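Local coordinates for protein EvdO2 (Micromonospora carbonacea, PDB 4XAB) that probably acts as a metal-dependent oxygenase of the phytanoyl-CoA dioxygenase family, carrying out an oxidative cyclization in orthosomycin antibiotic biosynthesis, at residues R142-W147 with L231-A236. Numbering follows the deposited sequence.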
ATOM      1  N   ARG A 142      12.177  -6.829   8.642  1.00 18.28           N
ATOM      2  CA  ARG A 142      11.000  -6.347   9.357  1.00 20.83           C
ATOM      3  C   ARG A 142      10.521  -5.088   8.657  1.00 22.26           C
ATOM      4  O   ARG A 142      11.318  -4.299   8.162  1.00 22.32           O
ATOM      5  CB  ARG A 142      11.316  -6.076  10.822  1.00 26.24           C
ATOM      6  CG  ARG A 142      11.807  -7.305  11.551  1.00 37.30           C
ATOM      7  CD  ARG A 142      11.439  -7.282  13.016  1.00 52.16           C
ATOM      8  NE  ARG A 142      12.197  -6.287  13.767  1.00 59.28           N
ATOM      9  CZ  ARG A 142      11.654  -5.249  14.395  1.00 58.99           C
ATOM     10  NH1 ARG A 142      10.340  -5.063  14.369  1.00 49.43           N
ATOM     11  NH2 ARG A 142      12.428  -4.405  15.062  1.00 65.13           N
ATOM     12  N   GLY A 143       9.220  -4.881   8.595  1.00 18.23           N
ATOM     13  CA  GLY A 143       8.777  -3.687   7.913  1.00 15.46           C
ATOM     14  C   GLY A 143       7.293  -3.515   7.868  1.00 16.28           C
ATOM     15  O   GLY A 143       6.523  -4.385   8.283  1.00 18.04           O
ATOM     16  N   LEU A 144       6.888  -2.377   7.329  1.00 14.48           N
ATOM     17  CA  LEU A 144       5.471  -2.094   7.210  1.00 11.69           C
ATOM     18  C   LEU A 144       5.235  -1.089   6.097  1.00 12.87           C
ATOM     19  O   LEU A 144       6.179  -0.509   5.531  1.00 15.72           O
ATOM     20  CB  LEU A 144       4.912  -1.584   8.548  1.00 16.39           C
ATOM     21  CG  LEU A 144       5.595  -0.404   9.263  1.00 13.22           C
ATOM     22  CD1 LEU A 144       5.377   0.924   8.541  1.00 17.11           C
ATOM     23  CD2 LEU A 144       5.078  -0.278  10.695  1.00 14.44           C
ATOM     24  N   SER A 145       3.963  -0.898   5.792  1.00 12.53           N
ATOM     25  CA  SER A 145       3.509   0.070   4.803  1.00 10.25           C
ATOM     26  C   SER A 145       2.513   1.024   5.445  1.00 12.06           C
ATOM     27  O   SER A 145       1.678   0.596   6.227  1.00 13.77           O
ATOM     28  CB  SER A 145       2.830  -0.621   3.623  1.00 15.84           C
ATOM     29  OG  SER A 145       3.764  -1.419   2.917  1.00 19.77           O
ATOM     30  N   ILE A 146       2.607   2.297   5.081  1.00 12.08           N
ATOM     31  CA  ILE A 146       1.661   3.331   5.512  1.00 11.64           C
ATOM     32  C   ILE A 146       0.984   3.879   4.261  1.00 12.53           C
ATOM     33  O   ILE A 146       1.610   4.554   3.431  1.00 13.78           O
ATOM     34  CB  ILE A 146       2.370   4.456   6.308  1.00 13.42           C
ATOM     35  CG1 ILE A 146       3.041   3.882   7.550  1.00 12.79           C
ATOM     36  CG2 ILE A 146       1.372   5.501   6.752  1.00 13.66           C
ATOM     37  CD1 ILE A 146       3.933   4.883   8.310  1.00 17.06           C
ATOM     38  N   TRP A 147      -0.291   3.522   4.128  1.00 13.69           N
ATOM     39  CA  TRP A 147      -1.146   3.793   2.981  1.00 13.12           C
ATOM     40  C   TRP A 147      -1.986   5.021   3.305  1.00 12.67           C
ATOM     41  O   TRP A 147      -2.963   4.898   4.031  1.00 15.53           O
ATOM     42  CB  TRP A 147      -2.027   2.554   2.737  1.00 17.97           C
ATOM     43  CG  TRP A 147      -2.862   2.417   1.473  1.00 22.15           C
ATOM     44  CD1 TRP A 147      -2.490   1.809   0.298  1.00 21.00           C
ATOM     45  CD2 TRP A 147      -4.247   2.778   1.310  1.00 27.51           C
ATOM     46  NE1 TRP A 147      -3.541   1.822  -0.596  1.00 28.57           N
ATOM     47  CE2 TRP A 147      -4.627   2.407  -0.000  1.00 30.16           C
ATOM     48  CE3 TRP A 147      -5.191   3.395   2.136  1.00 22.80           C
ATOM     49  CZ2 TRP A 147      -5.916   2.638  -0.505  1.00 31.27           C
ATOM     50  CZ3 TRP A 147      -6.478   3.623   1.629  1.00 23.55           C
ATOM     51  CH2 TRP A 147      -6.821   3.244   0.325  1.00 26.45           C
ATOM     52  N   LEU A 231       3.941   4.771   1.826  1.00 16.99           N
ATOM     53  CA  LEU A 231       5.332   4.803   2.250  1.00 12.93           C
ATOM     54  C   LEU A 231       5.665   3.470   2.881  1.00 13.57           C
ATOM     55  O   LEU A 231       4.930   2.968   3.724  1.00 14.36           O
ATOM     56  CB  LEU A 231       5.571   5.944   3.234  1.00 16.66           C
ATOM     57  CG  LEU A 231       5.619   7.329   2.599  1.00 18.97           C
ATOM     58  CD1 LEU A 231       5.503   8.397   3.686  1.00 19.22           C
ATOM     59  CD2 LEU A 231       6.927   7.482   1.813  1.00 20.88           C
ATOM     60  N   VAL A 232       6.763   2.880   2.429  1.00 15.67           N
ATOM     61  CA  VAL A 232       7.245   1.620   2.962  1.00 12.42           C
ATOM     62  C   VAL A 232       8.492   1.860   3.801  1.00 12.91           C
ATOM     63  O   VAL A 232       9.380   2.564   3.375  1.00 18.07           O
ATOM     64  CB  VAL A 232       7.558   0.646   1.827  1.00 15.10           C
ATOM     65  CG1 VAL A 232       8.215  -0.609   2.373  1.00 17.77           C
ATOM     66  CG2 VAL A 232       6.273   0.341   1.062  1.00 17.32           C
ATOM     67  N   PHE A 233       8.510   1.317   5.013  1.00 15.25           N
ATOM     68  CA  PHE A 233       9.647   1.439   5.919  1.00 14.22           C
ATOM     69  C   PHE A 233      10.078   0.042   6.308  1.00 17.23           C
ATOM     70  O   PHE A 233       9.238  -0.792   6.668  1.00 16.38           O
ATOM     71  CB  PHE A 233       9.279   2.257   7.171  1.00 17.86           C
ATOM     72  CG  PHE A 233       8.989   3.707   6.884  1.00 14.60           C
ATOM     73  CD1 PHE A 233       7.681   4.154   6.695  1.00 14.90           C
ATOM     74  CD2 PHE A 233      10.023   4.627   6.790  1.00 14.86           C
ATOM     75  CE1 PHE A 233       7.428   5.486   6.429  1.00 15.20           C
ATOM     76  CE2 PHE A 233       9.771   5.960   6.520  1.00 18.94           C
ATOM     77  CZ  PHE A 233       8.461   6.389   6.336  1.00 17.71           C
ATOM     78  N   MET A 234      11.379  -0.218   6.270  1.00 19.05           N
ATOM     79  CA  MET A 234      11.837  -1.574   6.515  1.00 18.52           C
ATOM     80  C   MET A 234      13.244  -1.611   7.075  1.00 19.41           C
ATOM     81  O   MET A 234      14.016  -0.673   6.904  1.00 20.20           O
ATOM     82  CB  MET A 234      11.783  -2.375   5.225  1.00 17.29           C
ATOM     83  CG  MET A 234      12.743  -1.860   4.195  1.00 20.61           C
ATOM     84  SD  MET A 234      12.314  -2.507   2.577  1.00 26.91           S
ATOM     85  CE  MET A 234      13.524  -1.683   1.555  1.00 31.09           C
ATOM     86  N   SER A 235      13.572  -2.722   7.724  1.00 15.85           N
ATOM     87  CA  SER A 235      14.917  -2.921   8.249  1.00 18.92           C
ATOM     88  C   SER A 235      15.844  -3.364   7.136  1.00 22.71           C
ATOM     89  O   SER A 235      15.390  -3.789   6.070  1.00 22.75           O
ATOM     90  CB  SER A 235      14.911  -3.979   9.340  1.00 19.25           C
ATOM     91  OG  SER A 235      14.708  -5.254   8.752  1.00 21.36           O
ATOM     92  N   ALA A 236      17.141  -3.274   7.392  1.00 18.08           N
ATOM     93  CA  ALA A 236      18.132  -3.958   6.566  1.00 23.48           C
ATOM     94  C   ALA A 236      17.823  -5.456   6.537  1.00 23.81           C
ATOM     95  O   ALA A 236      17.216  -5.994   7.470  1.00 20.78           O
ATOM     96  CB  ALA A 236      19.538  -3.707   7.101  1.00 27.62           C
TER
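Residues 143-147 and 231-234 run antiparallel, their axes 163° apart, and four main-chain hydrogen bonds fix the register. Leu-144 with Phe-233 and Ile-146 with Leu-231 form hydrogen-bonded pairs, each exchanging two N-H···O=C bonds; Ile-146 N to Leu-231 O measures 2.8 Å and is nearly straight. Gly-143 with Met-234 and Ser-145 with Val-232 are the non-hydrogen-bonded pairs. The CA atoms of Gly-143 and Met-234 lie just 4.0 Å apart, leaving little room for a CB beside Phe-233 O.

A fifth main-chain bond, Ser-235 N to Arg-142 O at 2.8 Å, extends the pairing. The serine hydroxyl continues it: with OG between backbone N and carbonyl carbon (chi1 72°), it accepts Arg-142 N at 3.0 Å, a bent bond (142°), and donates to Ala-236 O from above that carbonyl's plane. An alanine here would probably loosen the end of the pairing, since both hydroxyl bonds would be lost. The Arg-142 guanidinium leads away to Leu-102 O.

Side-chain contacts fall on two faces. Leu-144, Ile-146, Leu-231 and Phe-233 share one, which holds the apolar pairs: Ile-146 CD1 approaches Phe-233 CE1 obliquely at 4.0 Å, whereas Leu-144 CD1 sits at the ring edge, near its plane. Helix 89-102 covers this side through Cys-94, Arg-95, Ala-98 and Phe-101. On the other face Ser-145 OG meets Val-232 CG2 at 3.6 Å, and the Ser-145 side chain lies about 6 Å from the nickel held by His-129, Asp-131 and His-215.

Strands 206-210 and 110-118 continue the sheet beyond the pair, giving a helix-backed, metal-facing antiparallel wall of the double-stranded beta-helix (cupin) fold.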